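Local coordinates for exotoxin type A (Streptococcus pyogenes phage T12, PDB 1FNU), which probably acts as a superantigen toxin of the staphylococcal/streptococcal family, the phage-encoded erythrogenic toxin also called scarlet fever toxin, at residues Cys98-Val103 against Tyr197-Lys202; Met139-Glu144 against Asn204-Asn209; Glu144-Val149 against Gly170-Ile175. One frame throughout, in Å; residues are numbered along the deposited sequence.

The three contacts run from the junction of the two domains into the C-terminal one. Interaction 1 brings a strand of the OB-fold domain against the turn at 197-202, and interaction 2 lies about 12 Å away, centre to centre. The two are tied by N204, whose OD1 lies 2.8 Å from V103 N, a probable hydrogen bond. Interactions 2 and 3, with centres about 10 Å apart, share E144 and helix 142-157; V140 CG2 of the first meets L145 CD1 of the second at 3.6 Å. Interaction 3 reaches back to interaction 1 through Y201 OH, 2.6 Å from D146 OD2 and probably hydrogen-bonded to it.

Interaction 1 of 3, residues Cys98-Val103 against Tyr197-Lys202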
loop_
_atom_site.group_PDB
_atom_site.type_symbol
_atom_site.label_atom_id
_atom_site.label_comp_id
_atom_site.label_asym_id
_atom_site.label_seq_id
_atom_site.Cartn_x
_atom_site.Cartn_y
_atom_site.Cartn_z
ATOM N N CYS A 98 9.223 4.540 10.584
ATOM C CA CYS A 98 10.068 3.389 10.436
ATOM C C CYS A 98 11.516 3.768 10.321
ATOM O O CYS A 98 11.854 4.817 9.814
ATOM C CB CYS A 98 9.689 2.579 9.179
ATOM S SG CYS A 98 8.119 1.612 9.176
ATOM N N ILE A 99 12.358 2.883 10.825
ATOM C CA ILE A 99 13.805 3.021 10.742
ATOM C C ILE A 99 14.463 1.650 10.470
ATOM O O ILE A 99 13.822 0.601 10.488
ATOM C CB ILE A 99 14.430 3.615 12.078
ATOM C CG1 ILE A 99 14.233 2.663 13.319
ATOM C CG2 ILE A 99 13.813 4.988 12.424
ATOM C CD1 ILE A 99 15.171 3.096 14.525
ATOM N N TYR A 100 15.757 1.692 10.175
ATOM C CA TYR A 100 16.521 0.486 9.995
ATOM C C TYR A 100 17.599 0.618 11.081
ATOM O O TYR A 100 18.085 1.733 11.387
ATOM C CB TYR A 100 17.143 0.401 8.623
ATOM C CG TYR A 100 16.146 0.029 7.541
ATOM C CD1 TYR A 100 15.822 -1.310 7.249
ATOM C CD2 TYR A 100 15.526 1.038 6.808
ATOM C CE1 TYR A 100 14.891 -1.620 6.229
ATOM C CE2 TYR A 100 14.615 0.765 5.818
ATOM C CZ TYR A 100 14.302 -0.523 5.530
ATOM O OH TYR A 100 13.446 -0.717 4.530
ATOM N N GLY A 101 17.877 -0.519 11.714
ATOM C CA GLY A 101 18.836 -0.560 12.802
ATOM C C GLY A 101 18.611 0.469 13.888
ATOM O O GLY A 101 17.484 0.636 14.387
ATOM N N GLY A 102 19.697 1.167 14.249
ATOM C CA GLY A 102 19.688 2.221 15.261
ATOM C C GLY A 102 19.474 1.804 16.721
ATOM O O GLY A 102 19.059 2.592 17.534
ATOM N N VAL A 103 19.747 0.551 17.035
ATOM C CA VAL A 103 19.485 0.027 18.369
ATOM C C VAL A 103 20.733 -0.310 19.196
ATOM O O VAL A 103 21.589 -1.041 18.710
ATOM C CB VAL A 103 18.694 -1.290 18.217
ATOM C CG1 VAL A 103 18.630 -2.046 19.605
ATOM C CG2 VAL A 103 17.293 -0.988 17.660
ATOM N N TYR A 197 16.975 3.019 0.278
ATOM C CA TYR A 197 18.194 3.746 0.544
ATOM C C TYR A 197 18.612 3.553 2.000
ATOM O O TYR A 197 19.806 3.333 2.287
ATOM C CB TYR A 197 18.018 5.271 0.380
ATOM C CG TYR A 197 19.298 6.037 0.677
ATOM C CD1 TYR A 197 20.411 5.903 -0.161
ATOM C CD2 TYR A 197 19.457 6.730 1.892
ATOM C CE1 TYR A 197 21.638 6.393 0.195
ATOM C CE2 TYR A 197 20.676 7.224 2.248
ATOM C CZ TYR A 197 21.771 7.043 1.398
ATOM O OH TYR A 197 23.011 7.532 1.770
ATOM N N LEU A 198 17.647 3.608 2.929
ATOM C CA LEU A 198 17.998 3.561 4.348
ATOM C C LEU A 198 18.481 2.195 4.894
ATOM O O LEU A 198 18.951 2.076 6.048
ATOM C CB LEU A 198 16.824 4.192 5.167
ATOM C CG LEU A 198 16.701 5.750 5.008
ATOM C CD1 LEU A 198 15.456 6.271 5.689
ATOM C CD2 LEU A 198 17.949 6.432 5.683
ATOM N N MET A 199 18.431 1.203 4.018
ATOM C CA MET A 199 18.855 -0.130 4.333
ATOM C C MET A 199 20.363 -0.081 4.564
ATOM O O MET A 199 20.884 -1.049 5.035
ATOM C CB MET A 199 18.432 -1.126 3.238
ATOM C CG MET A 199 16.899 -1.394 3.248
ATOM S SD MET A 199 16.296 -2.440 1.845
ATOM C CE MET A 199 16.878 -3.940 2.234
ATOM N N ILE A 200 21.061 1.026 4.292
ATOM C CA ILE A 200 22.485 1.030 4.703
ATOM C C ILE A 200 22.620 0.910 6.245
ATOM O O ILE A 200 23.702 0.599 6.759
ATOM C CB ILE A 200 23.225 2.337 4.241
ATOM C CG1 ILE A 200 22.418 3.543 4.729
ATOM C CG2 ILE A 200 23.485 2.243 2.676
ATOM C CD1 ILE A 200 23.111 4.884 4.708
ATOM N N TYR A 201 21.530 1.124 6.984
ATOM C CA TYR A 201 21.543 1.030 8.460
ATOM C C TYR A 201 20.939 -0.244 9.036
ATOM O O TYR A 201 20.861 -0.451 10.295
ATOM C CB TYR A 201 20.731 2.179 9.076
ATOM C CG TYR A 201 21.230 3.486 8.662
ATOM C CD1 TYR A 201 22.602 3.737 8.612
ATOM C CD2 TYR A 201 20.325 4.523 8.332
ATOM C CE1 TYR A 201 23.063 5.004 8.258
ATOM C CE2 TYR A 201 20.762 5.776 7.987
ATOM C CZ TYR A 201 22.123 6.031 7.954
ATOM O OH TYR A 201 22.504 7.307 7.619
ATOM N N LYS A 202 20.458 -1.078 8.129
ATOM C CA LYS A 202 19.811 -2.291 8.570
ATOM C C LYS A 202 20.690 -3.231 9.416
ATOM O O LYS A 202 20.164 -3.914 10.313
ATOM C CB LYS A 202 19.283 -3.073 7.342
ATOM C CG LYS A 202 18.115 -4.009 7.619
ATOM C CD LYS A 202 17.575 -4.645 6.307
ATOM C CE LYS A 202 17.850 -6.182 6.216
ATOM N NZ LYS A 202 16.951 -7.057 6.978
HETATM O O HOH W 1 21.954 1.386 12.404
#
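The carbonyl oxygen of Y201 is approached by G101 and by a water. The water gives Y201 O a hydrogen bond of 3.0 Å and accepts one from G102 N at 2.9 Å, so it bridges two backbones that make no direct hydrogen bond. Beside it, G101 CA comes within 3.2 Å of Y201 O in a CA-H...O contact. Glycine suits this place: its phi is positive, and a beta carbon would point at the carbonyl and collide with it.

Y100, the last strand residue before the break at G101-G102 in strand 96-105, supplies the apolar half. CG lies anti to the carbonyl carbon (chi1 -76°), and the ring swings over the 3-10 turn 198-201, which is closed by a bond from Y201 N to L198 O. M199 CG sits over one ring face, displaced toward the CE1-CZ side of the rim, 3.9 Å from the centroid in a CH-pi contact. Its sulfur follows as a more distant, oblique Met-aromatic partner. A slim, unbranched chain can set one methylene on the ring face. The contact joins strand 96-105 of the OB-fold domain to the loop after helix 194-197, which falls in the beta-grasp part of the toxin.

L198 CB meets the ring at CD2, 3.8 Å away, the two side chains crossing at about a right angle. The aliphatic part of K202 passes the ring obliquely, CG 3.6 Å from Y100 CD1, while bends at chi3 and chi4 turn NZ to the carbonyls of L62 and K63. The phenol oxygen of Y100 is hydrogen-bonded to S195 OG.

Interaction 2 of 3, residues Met139-Glu144 against Asn204-Asn209; sequences MVTAQE and NETLDN. Unlike the reference sequence in segment 204-209: N209 (reference Ser).
V140 and L207 form the hydrogen-bonded pair at the middle of a short antiparallel ladder. V140 N gives to L207 O at 3.0 Å, and L207 N returns a bond to V140 O at 2.9 Å with an N-H...O angle of 165°. Both side chains leave by one face of the ladder, where V140 CG2 touches L207 CD1, two branched apolar side chains on the buried side. The pairs that flank them, M139 with D208 and T141 with T206, are non-hydrogen-bonded and send their side chains to the other face. There M139 CB rests on T206 CG2 at 3.7 Å, and bends at chi2 and chi3 curl the methionine back until its CE lies 3.4 Å from D208 N.

The ladder ends where the helix begins. E205 O takes a hydrogen bond from A142 N (2.9 Å) and a second from a water that in turn accepts from Q143 N, so one carbonyl engages the first turn of the helix. T141 is the N-cap: with OG1 between the backbone N and the carbonyl carbon (chi1 70°), the hydroxyl accepts from E144 N at 3.0 Å. A threonine serves both roles, extended in the strand and capping the helix. T206 OG1 gives to N204 O at 2.9 Å, bracing the turn that presents E205.

Farther out, A142, E205 and L207 all lean on F182 of strand 182-185, V140 packs on T135 of strand 126-135, and N209, which differs from the reference sequence, touches L111, K115 and I117 of strand 110-123.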
loop_
_atom_site.group_PDB
_atom_site.type_symbol
_atom_site.label_atom_id
_atom_site.label_comp_id
_atom_site.label_asym_id
_atom_site.label_seq_id
_atom_site.Cartn_x
_atom_site.Cartn_y
_atom_site.Cartn_z
ATOM N N MET A 139 29.079 2.634 22.954
ATOM C CA MET A 139 28.954 1.912 21.704
ATOM C C MET A 139 27.771 2.607 20.972
ATOM O O MET A 139 26.583 2.561 21.402
ATOM C CB MET A 139 28.677 0.406 21.913
ATOM C CG MET A 139 29.787 -0.442 22.543
ATOM S SD MET A 139 31.464 -0.609 21.786
ATOM C CE MET A 139 31.341 -1.387 20.152
ATOM N N VAL A 140 28.110 3.264 19.874
ATOM C CA VAL A 140 27.107 4.027 19.127
ATOM C C VAL A 140 26.896 3.445 17.758
ATOM O O VAL A 140 27.851 2.907 17.179
ATOM C CB VAL A 140 27.622 5.418 18.931
ATOM C CG1 VAL A 140 27.835 6.014 20.249
ATOM C CG2 VAL A 140 28.941 5.381 18.275
ATOM N N THR A 141 25.683 3.513 17.219
ATOM C CA THR A 141 25.558 2.981 15.864
ATOM C C THR A 141 26.219 3.935 14.886
ATOM O O THR A 141 26.313 5.098 15.147
ATOM C CB THR A 141 24.080 2.762 15.372
ATOM O OG1 THR A 141 23.451 4.020 15.163
ATOM C CG2 THR A 141 23.276 1.935 16.398
ATOM N N ALA A 142 26.742 3.391 13.783
ATOM C CA ALA A 142 27.329 4.217 12.711
ATOM C C ALA A 142 26.162 5.192 12.257
ATOM O O ALA A 142 26.358 6.403 11.974
ATOM C CB ALA A 142 27.736 3.292 11.553
ATOM N N GLN A 143 24.946 4.644 12.209
ATOM C CA GLN A 143 23.825 5.458 11.836
ATOM C C GLN A 143 23.780 6.785 12.619
ATOM O O GLN A 143 23.658 7.917 12.056
ATOM C CB GLN A 143 22.489 4.663 12.033
ATOM C CG GLN A 143 21.248 5.438 11.533
ATOM C CD GLN A 143 19.941 4.737 11.679
ATOM O OE1 GLN A 143 19.857 3.641 12.218
ATOM N NE2 GLN A 143 18.882 5.382 11.219
ATOM N N GLU A 144 23.842 6.688 13.926
ATOM C CA GLU A 144 23.749 7.914 14.678
ATOM C C GLU A 144 24.846 8.955 14.296
ATOM O O GLU A 144 24.606 10.177 14.154
ATOM C CB GLU A 144 23.787 7.598 16.184
ATOM C CG GLU A 144 24.139 8.767 17.043
ATOM C CD GLU A 144 24.077 8.451 18.563
ATOM O OE1 GLU A 144 23.537 7.386 18.943
ATOM O OE2 GLU A 144 24.548 9.291 19.381
ATOM N N ASN A 204 22.600 -2.592 11.624
ATOM C CA ASN A 204 22.744 -2.019 12.959
ATOM C C ASN A 204 24.176 -1.884 13.400
ATOM O O ASN A 204 24.448 -1.944 14.583
ATOM C CB ASN A 204 21.990 -2.919 13.923
ATOM C CG ASN A 204 21.585 -2.236 15.189
ATOM O OD1 ASN A 204 21.060 -1.110 15.207
ATOM N ND2 ASN A 204 21.760 -2.968 16.290
ATOM N N GLU A 205 25.088 -1.697 12.446
ATOM C CA GLU A 205 26.518 -1.553 12.744
ATOM C C GLU A 205 26.780 -0.569 13.907
ATOM O O GLU A 205 26.304 0.562 13.929
ATOM C CB GLU A 205 27.264 -1.147 11.460
ATOM C CG GLU A 205 28.733 -0.921 11.590
ATOM C CD GLU A 205 29.564 -2.187 11.924
ATOM O OE1 GLU A 205 29.294 -2.856 12.992
ATOM O OE2 GLU A 205 30.512 -2.498 11.116
ATOM N N THR A 206 27.576 -1.044 14.877
ATOM C CA THR A 206 27.860 -0.305 16.090
ATOM C C THR A 206 29.375 -0.265 16.394
ATOM O O THR A 206 30.092 -1.226 16.181
ATOM C CB THR A 206 27.068 -1.011 17.289
ATOM O OG1 THR A 206 25.640 -1.019 17.005
ATOM C CG2 THR A 206 27.259 -0.279 18.619
ATOM N N LEU A 207 29.871 0.846 16.890
ATOM C CA LEU A 207 31.282 0.829 17.194
ATOM C C LEU A 207 31.617 1.614 18.381
ATOM O O LEU A 207 30.820 2.360 18.883
ATOM C CB LEU A 207 32.105 1.249 16.018
ATOM C CG LEU A 207 31.336 2.347 15.324
ATOM C CD1 LEU A 207 31.535 3.538 16.116
ATOM C CD2 LEU A 207 31.830 2.515 13.948
ATOM N N ASP A 208 32.834 1.412 18.846
ATOM C CA ASP A 208 33.294 2.073 20.059
ATOM C C ASP A 208 33.576 3.555 19.736
ATOM O O ASP A 208 34.470 3.862 18.945
ATOM C CB ASP A 208 34.523 1.263 20.434
ATOM C CG ASP A 208 35.331 1.829 21.603
ATOM O OD1 ASP A 208 34.988 2.935 22.085
ATOM O OD2 ASP A 208 36.315 1.077 21.979
ATOM N N ASN A 209 32.854 4.485 20.320
ATOM C CA ASN A 209 33.160 5.840 19.938
ATOM C C ASN A 209 34.465 6.450 20.408
ATOM O O ASN A 209 34.836 7.502 19.891
ATOM C CB ASN A 209 32.043 6.772 20.332
ATOM C CG ASN A 209 31.731 6.671 21.732
ATOM O OD1 ASN A 209 31.938 5.647 22.300
ATOM N ND2 ASN A 209 31.185 7.715 22.321
HETATM O O HOH W 2 24.725 1.494 11.961
#

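Interaction 3 of 3, residues Glu144-Val149 against Gly170-Ile175; sequences ELDYKV and GYIKFI
V149 and I172 meet tip to tip, V149 CG2 lying 3.9 Å from I172 CD1. I172 holds CG1 anti to the backbone N (chi1 -180°), and its extended chain helps span the usual distance between a helix and a sheet, 10.4 Å between the axes of helix 144-149 and strand 170-175. D146 closes on the same isoleucine from the side, with OD1 3.6 Å from I172 CG2. The buried carboxylate is probably stabilised by its polar partners: OD2 takes part in a salt bridge with R150 and a hydrogen bond with Y201 OH. One helix turn before V149, L145 meets the edge of the F174 ring: L145 CB stands 3.9 Å from F174 CE1, and D146 N lies near the same rim. That ring also meets F182 of strand 182-185.

The solvent side is the strand's far face, where Y171, K173 and I175 are partly exposed, while I172 and F174 face the helix. The helix face turned from the strand takes no part in this contact; there Y147 is buried against Y79, and K148, partly exposed, bridges to E144, NZ 3.1 Å from OE2 on the anti side, tilted from the carboxylate plane. E144 also pairs with K137, and K148 NZ bonds E134 O.

V149 also lies on V216 and F131, and L145 on I133. This is the packing expected of the beta-grasp domain, in which a mixed sheet curls round a central helix, here 142-157.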
loop_
_atom_site.group_PDB
_atom_site.type_symbol
_atom_site.label_atom_id
_atom_site.label_comp_id
_atom_site.label_asym_id
_atom_site.label_seq_id
_atom_site.Cartn_x
_atom_site.Cartn_y
_atom_site.Cartn_z
ATOM N N GLU A 144 23.842 6.688 13.926
ATOM C CA GLU A 144 23.749 7.914 14.678
ATOM C C GLU A 144 24.846 8.955 14.296
ATOM O O GLU A 144 24.606 10.177 14.154
ATOM C CB GLU A 144 23.787 7.598 16.184
ATOM C CG GLU A 144 24.139 8.767 17.043
ATOM C CD GLU A 144 24.077 8.451 18.563
ATOM O OE1 GLU A 144 23.537 7.386 18.943
ATOM O OE2 GLU A 144 24.548 9.291 19.381
ATOM N N LEU A 145 26.034 8.453 14.071
ATOM C CA LEU A 145 27.154 9.365 13.778
ATOM C C LEU A 145 27.046 9.983 12.390
ATOM O O LEU A 145 27.349 11.169 12.226
ATOM C CB LEU A 145 28.431 8.602 13.934
ATOM C CG LEU A 145 28.610 8.123 15.386
ATOM C CD1 LEU A 145 29.842 7.316 15.376
ATOM C CD2 LEU A 145 28.802 9.178 16.353
ATOM N N ASP A 146 26.584 9.183 11.438
ATOM C CA ASP A 146 26.340 9.607 10.015
ATOM C C ASP A 146 25.221 10.658 10.062
ATOM O O ASP A 146 25.343 11.739 9.495
ATOM C CB ASP A 146 25.958 8.368 9.236
ATOM C CG ASP A 146 25.815 8.603 7.756
ATOM O OD1 ASP A 146 26.501 9.503 7.208
ATOM O OD2 ASP A 146 25.041 7.845 7.120
ATOM N N TYR A 147 24.155 10.399 10.817
ATOM C CA TYR A 147 23.113 11.400 10.872
ATOM C C TYR A 147 23.737 12.699 11.290
ATOM O O TYR A 147 23.602 13.676 10.610
ATOM C CB TYR A 147 22.008 11.076 11.852
ATOM C CG TYR A 147 21.115 12.273 11.955
ATOM C CD1 TYR A 147 20.202 12.596 10.930
ATOM C CD2 TYR A 147 21.224 13.145 13.032
ATOM C CE1 TYR A 147 19.434 13.791 10.977
ATOM C CE2 TYR A 147 20.437 14.356 13.094
ATOM C CZ TYR A 147 19.557 14.677 12.069
ATOM O OH TYR A 147 18.831 15.926 12.203
ATOM N N LYS A 148 24.389 12.734 12.459
ATOM C CA LYS A 148 25.047 13.982 12.860
ATOM C C LYS A 148 26.070 14.539 11.834
ATOM O O LYS A 148 26.147 15.733 11.612
ATOM C CB LYS A 148 25.704 13.771 14.221
ATOM C CG LYS A 148 24.602 13.596 15.266
ATOM C CD LYS A 148 25.135 12.969 16.589
ATOM C CE LYS A 148 24.266 13.266 17.821
ATOM N NZ LYS A 148 24.617 12.411 19.036
ATOM N N VAL A 149 26.836 13.695 11.167
ATOM C CA VAL A 149 27.766 14.285 10.208
ATOM C C VAL A 149 26.929 14.987 9.124
ATOM O O VAL A 149 27.186 16.139 8.761
ATOM C CB VAL A 149 28.617 13.202 9.555
ATOM C CG1 VAL A 149 29.369 13.762 8.300
ATOM C CG2 VAL A 149 29.604 12.654 10.585
ATOM N N GLY A 170 29.846 11.573 -2.821
ATOM C CA GLY A 170 30.138 11.700 -1.403
ATOM C C GLY A 170 30.024 10.388 -0.652
ATOM O O GLY A 170 29.180 9.574 -0.988
ATOM N N TYR A 171 30.905 10.121 0.304
ATOM C CA TYR A 171 30.809 8.914 1.089
ATOM C C TYR A 171 31.453 9.197 2.427
ATOM O O TYR A 171 32.199 10.198 2.613
ATOM C CB TYR A 171 31.376 7.677 0.381
ATOM C CG TYR A 171 32.879 7.567 0.213
ATOM C CD1 TYR A 171 33.680 7.004 1.204
ATOM C CD2 TYR A 171 33.501 8.057 -0.952
ATOM C CE1 TYR A 171 35.117 6.922 1.019
ATOM C CE2 TYR A 171 34.882 7.973 -1.137
ATOM C CZ TYR A 171 35.674 7.404 -0.175
ATOM O OH TYR A 171 36.996 7.200 -0.500
ATOM N N ILE A 172 31.049 8.404 3.404
ATOM C CA ILE A 172 31.563 8.582 4.759
ATOM C C ILE A 172 32.157 7.217 5.079
ATOM O O ILE A 172 31.561 6.173 4.746
ATOM C CB ILE A 172 30.447 8.952 5.713
ATOM C CG1 ILE A 172 31.025 9.139 7.120
ATOM C CG2 ILE A 172 29.358 7.877 5.667
ATOM C CD1 ILE A 172 30.042 9.685 8.093
ATOM N N LYS A 173 33.332 7.238 5.686
ATOM C CA LYS A 173 34.064 6.015 5.986
ATOM C C LYS A 173 34.295 5.929 7.466
ATOM O O LYS A 173 34.704 6.884 8.097
ATOM C CB LYS A 173 35.416 6.004 5.259
ATOM C CG LYS A 173 36.382 4.874 5.673
ATOM C CD LYS A 173 37.738 4.944 4.923
ATOM C CE LYS A 173 38.680 3.750 5.283
ATOM N NZ LYS A 173 39.865 3.530 4.300
ATOM N N PHE A 174 33.964 4.771 8.004
ATOM C CA PHE A 174 34.105 4.510 9.415
ATOM C C PHE A 174 35.315 3.569 9.592
ATOM O O PHE A 174 35.464 2.547 8.892
ATOM C CB PHE A 174 32.806 3.916 9.943
ATOM C CG PHE A 174 31.707 4.921 10.138
ATOM C CD1 PHE A 174 31.747 5.784 11.199
ATOM C CD2 PHE A 174 30.620 4.993 9.238
ATOM C CE1 PHE A 174 30.739 6.712 11.396
ATOM C CE2 PHE A 174 29.616 5.896 9.417
ATOM C CZ PHE A 174 29.669 6.768 10.505
ATOM N N ILE A 175 36.201 3.950 10.512
ATOM C CA ILE A 175 37.404 3.167 10.779
ATOM C C ILE A 175 37.436 2.779 12.269
ATOM O O ILE A 175 37.837 3.586 13.111
ATOM C CB ILE A 175 38.642 3.974 10.418
ATOM C CG1 ILE A 175 38.426 4.678 9.065
ATOM C CG2 ILE A 175 39.863 2.994 10.261
ATOM C CD1 ILE A 175 39.348 5.780 8.908
#